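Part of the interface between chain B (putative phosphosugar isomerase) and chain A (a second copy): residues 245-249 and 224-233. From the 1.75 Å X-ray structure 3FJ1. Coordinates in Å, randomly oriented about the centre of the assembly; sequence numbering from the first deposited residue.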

ATOM      1  N   HIS B 245      -8.498 -11.652   9.159  1.00 24.27           N
ATOM      2  CA  HIS B 245      -7.190 -11.950   9.754  1.00 26.22           C
ATOM      3  C   HIS B 245      -6.431 -10.731  10.243  1.00 26.74           C
ATOM      4  O   HIS B 245      -5.256 -10.858  10.591  1.00 27.80           O
ATOM      5  CB  HIS B 245      -6.289 -12.641   8.728  1.00 27.59           C
ATOM      6  CG  HIS B 245      -6.912 -13.841   8.092  1.00 28.44           C
ATOM      7  ND1 HIS B 245      -7.230 -13.890   6.752  1.00 29.12           N
ATOM      8  CD2 HIS B 245      -7.319 -15.017   8.623  1.00 28.89           C
ATOM      9  CE1 HIS B 245      -7.779 -15.062   6.479  1.00 29.53           C
ATOM     10  NE2 HIS B 245      -7.857 -15.758   7.600  1.00 29.37           N
ATOM     11  N   GLY B 246      -7.075  -9.567  10.272  1.00 27.31           N
ATOM     12  CA  GLY B 246      -6.394  -8.323  10.642  1.00 27.53           C
ATOM     13  C   GLY B 246      -6.311  -8.146  12.138  1.00 27.88           C
ATOM     14  O   GLY B 246      -6.898  -8.935  12.882  1.00 27.33           O
ATOM     15  N   PRO B 247      -5.617  -7.085  12.592  1.00 28.11           N
ATOM     16  CA  PRO B 247      -5.403  -6.839  14.027  1.00 28.85           C
ATOM     17  C   PRO B 247      -6.661  -6.479  14.829  1.00 29.31           C
ATOM     18  O   PRO B 247      -6.643  -6.551  16.061  1.00 29.79           O
ATOM     19  CB  PRO B 247      -4.437  -5.646  14.036  1.00 28.63           C
ATOM     20  CG  PRO B 247      -4.702  -4.942  12.763  1.00 28.38           C
ATOM     21  CD  PRO B 247      -5.029  -6.019  11.765  1.00 28.37           C
ATOM     22  N   VAL B 248      -7.719  -6.065  14.141  1.00 29.80           N
ATOM     23  CA  VAL B 248      -8.965  -5.681  14.802  1.00 30.22           C
ATOM     24  C   VAL B 248     -10.159  -6.401  14.160  1.00 30.11           C
ATOM     25  O   VAL B 248     -10.272  -6.483  12.932  1.00 29.66           O
ATOM     26  CB  VAL B 248      -9.172  -4.151  14.745  1.00 30.58           C
ATOM     27  N   SER B 249     -11.022  -6.935  15.022  1.00 30.15           N
ATOM     28  CA  SER B 249     -12.195  -7.686  14.600  1.00 30.04           C
ATOM     29  C   SER B 249     -13.217  -6.771  13.959  1.00 29.42           C
ATOM     30  O   SER B 249     -13.803  -5.925  14.632  1.00 29.50           O
ATOM     31  CB  SER B 249     -12.833  -8.412  15.800  1.00 30.40           C
ATOM     32  OG  SER B 249     -14.075  -9.027  15.460  1.00 30.71           O
TER
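Chain A, residues 224-233: ALKFKETCQL

Chain A meets the irregular loop of chain B with the last turns of a helix, which runs through C231(A) and breaks at Q232(A), where phi turns positive (57/40). The loop has no regular structure; its backbone comes nearest the helix at P247(B), whose CA lies 4.3 Å from the CA of E229(A), and one residue on it has already drawn off, the CA atoms of V248(B) and Q232(A) being 6.8 Å apart.

The contact is built around one proline. P247(B) points its CA-to-CB bond toward the helix and meets residues spaced three, four and seven apart, the repeat that brings L225(A), K228(A), E229(A) and Q232(A) onto one side. Its CG packs on CD1 of L225(A) at 3.7 Å, its CB rests on CB of K228(A) at 3.9 Å, and CE of the same lysine lies 4.2 Å from CG of P247(B). E229(A) leaves sideways but bends back, bringing OE2 to 3.4 Å from CA of P247(B).

The polar tie joins a side chain to a backbone carbonyl: NE2 of Q232(A) donates to O of P247(B) at 3.0 Å. The same NE2 also donates to O of E229(A) at 3.1 Å, so the amide bridges its own helix end and the neighbouring loop. The CA-to-CB bonds of the buried K226(A) and T230(A) point away from the loop.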

ATOM      1  N   ALA A 224       2.363   0.985  13.248  1.00  9.07           N
ATOM      2  CA  ALA A 224       0.911   1.161  13.359  1.00  9.47           C
ATOM      3  C   ALA A 224       0.196  -0.207  13.423  1.00  9.44           C
ATOM      4  O   ALA A 224      -0.693  -0.398  14.247  1.00  9.65           O
ATOM      5  CB  ALA A 224       0.346   2.041  12.258  1.00  9.86           C
ATOM      6  N   LEU A 225       0.622  -1.157  12.594  1.00  8.51           N
ATOM      7  CA  LEU A 225       0.033  -2.487  12.592  1.00  9.22           C
ATOM      8  C   LEU A 225       0.141  -3.146  13.968  1.00  8.37           C
ATOM      9  O   LEU A 225      -0.868  -3.572  14.553  1.00  8.91           O
ATOM     10  CB  LEU A 225       0.700  -3.377  11.540  1.00  9.48           C
ATOM     11  CG  LEU A 225       0.283  -4.855  11.543  1.00  9.87           C
ATOM     12  CD1 LEU A 225      -1.246  -4.958  11.390  1.00 10.04           C
ATOM     13  CD2 LEU A 225       1.011  -5.670  10.480  1.00  9.72           C
ATOM     14  N   LYS A 226       1.362  -3.205  14.489  1.00  9.18           N
ATOM     15  CA  LYS A 226       1.602  -3.922  15.727  1.00  8.58           C
ATOM     16  C   LYS A 226       1.004  -3.227  16.966  1.00  9.47           C
ATOM     17  O   LYS A 226       0.614  -3.905  17.939  1.00  9.39           O
ATOM     18  CB  LYS A 226       3.075  -4.273  15.901  1.00  8.38           C
ATOM     19  CG  LYS A 226       3.609  -5.178  14.767  1.00  7.99           C
ATOM     20  CD  LYS A 226       2.839  -6.508  14.613  1.00  9.28           C
ATOM     21  CE  LYS A 226       3.355  -7.380  13.407  1.00  9.13           C
ATOM     22  NZ  LYS A 226       4.769  -7.829  13.462  1.00  8.42           N
ATOM     23  N   PHE A 227       0.883  -1.909  16.909  1.00  9.88           N
ATOM     24  CA  PHE A 227       0.211  -1.180  17.982  1.00 10.93           C
ATOM     25  C   PHE A 227      -1.249  -1.613  18.048  1.00 10.92           C
ATOM     26  O   PHE A 227      -1.754  -1.899  19.124  1.00 11.09           O
ATOM     27  CB  PHE A 227       0.322   0.315  17.739  1.00 11.43           C
ATOM     28  CG  PHE A 227      -0.308   1.151  18.809  1.00 11.22           C
ATOM     29  CD1 PHE A 227       0.361   1.417  19.979  1.00 12.13           C
ATOM     30  CD2 PHE A 227      -1.573   1.687  18.632  1.00 11.43           C
ATOM     31  CE1 PHE A 227      -0.233   2.222  20.964  1.00 11.94           C
ATOM     32  CE2 PHE A 227      -2.156   2.479  19.605  1.00 11.62           C
ATOM     33  CZ  PHE A 227      -1.491   2.741  20.771  1.00 11.65           C
ATOM     34  N   LYS A 228      -1.916  -1.701  16.891  1.00 12.45           N
ATOM     35  CA  LYS A 228      -3.313  -2.162  16.847  1.00 13.03           C
ATOM     36  C   LYS A 228      -3.447  -3.607  17.313  1.00 13.89           C
ATOM     37  O   LYS A 228      -4.349  -3.945  18.094  1.00 13.62           O
ATOM     38  CB  LYS A 228      -3.897  -2.016  15.433  1.00 14.31           C
ATOM     39  CG  LYS A 228      -4.045  -0.556  14.960  1.00 14.58           C
ATOM     40  CD  LYS A 228      -4.658  -0.451  13.563  1.00 15.50           C
ATOM     41  CE  LYS A 228      -3.726  -0.883  12.486  1.00 16.70           C
ATOM     42  NZ  LYS A 228      -4.399  -0.743  11.143  1.00 17.61           N
ATOM     43  N   GLU A 229      -2.535  -4.440  16.831  1.00 13.79           N
ATOM     44  CA  GLU A 229      -2.518  -5.861  17.104  1.00 15.79           C
ATOM     45  C   GLU A 229      -2.383  -6.137  18.595  1.00 14.58           C
ATOM     46  O   GLU A 229      -3.102  -6.959  19.174  1.00 14.02           O
ATOM     47  CB  GLU A 229      -1.276  -6.453  16.444  1.00 18.45           C
ATOM     48  CG  GLU A 229      -1.279  -7.962  16.250  1.00 21.34           C
ATOM     49  CD  GLU A 229      -1.550  -8.327  14.782  1.00 23.61           C
ATOM     50  OE1 GLU A 229      -0.649  -8.096  13.893  1.00 25.49           O
ATOM     51  OE2 GLU A 229      -2.660  -8.826  14.524  1.00 24.78           O
ATOM     52  N   THR A 230      -1.426  -5.457  19.211  1.00 13.58           N
ATOM     53  CA  THR A 230      -1.067  -5.749  20.609  1.00 13.44           C
ATOM     54  C   THR A 230      -1.895  -4.983  21.652  1.00 13.98           C
ATOM     55  O   THR A 230      -2.190  -5.527  22.723  1.00 15.36           O
ATOM     56  CB  THR A 230       0.445  -5.539  20.843  1.00 13.26           C
ATOM     57  OG1 THR A 230       0.793  -4.171  20.649  1.00 12.90           O
ATOM     58  CG2 THR A 230       1.296  -6.463  19.931  1.00 12.79           C
ATOM     59  N   CYS A 231      -2.312  -3.762  21.343  1.00 13.99           N
ATOM     60  CA  CYS A 231      -3.021  -2.938  22.323  1.00 14.34           C
ATOM     61  C   CYS A 231      -4.495  -2.750  22.043  1.00 14.32           C
ATOM     62  O   CYS A 231      -5.204  -2.213  22.882  1.00 14.77           O
ATOM     63  CB  CYS A 231      -2.361  -1.566  22.419  1.00 14.49           C
ATOM     64  SG  CYS A 231      -0.676  -1.666  22.997  1.00 15.82           S
ATOM     65  N   GLN A 232      -4.942  -3.145  20.852  1.00 15.07           N
ATOM     66  CA  GLN A 232      -6.339  -2.965  20.454  1.00 16.37           C
ATOM     67  C   GLN A 232      -6.751  -1.493  20.544  1.00 15.48           C
ATOM     68  O   GLN A 232      -7.851  -1.161  21.000  1.00 16.17           O
ATOM     69  CB  GLN A 232      -7.256  -3.892  21.270  1.00 18.17           C
ATOM     70  CG  GLN A 232      -6.930  -5.376  21.076  1.00 20.23           C
ATOM     71  CD  GLN A 232      -7.179  -5.853  19.628  1.00 21.87           C
ATOM     72  OE1 GLN A 232      -8.289  -5.705  19.088  1.00 23.82           O
ATOM     73  NE2 GLN A 232      -6.150  -6.442  19.000  1.00 22.93           N
ATOM     74  N   LEU A 233      -5.834  -0.611  20.131  1.00 15.05           N
ATOM     75  CA  LEU A 233      -6.063   0.817  20.053  1.00 14.47           C
ATOM     76  C   LEU A 233      -5.738   1.199  18.623  1.00 14.54           C
ATOM     77  O   LEU A 233      -4.943   0.533  17.975  1.00 14.92           O
ATOM     78  CB  LEU A 233      -5.180   1.596  21.036  1.00 14.70           C
ATOM     79  CG  LEU A 233      -5.474   1.413  22.531  1.00 14.96           C
ATOM     80  CD1 LEU A 233      -4.330   1.997  23.325  1.00 15.55           C
ATOM     81  CD2 LEU A 233      -6.801   2.052  22.935  1.00 15.67           C
TER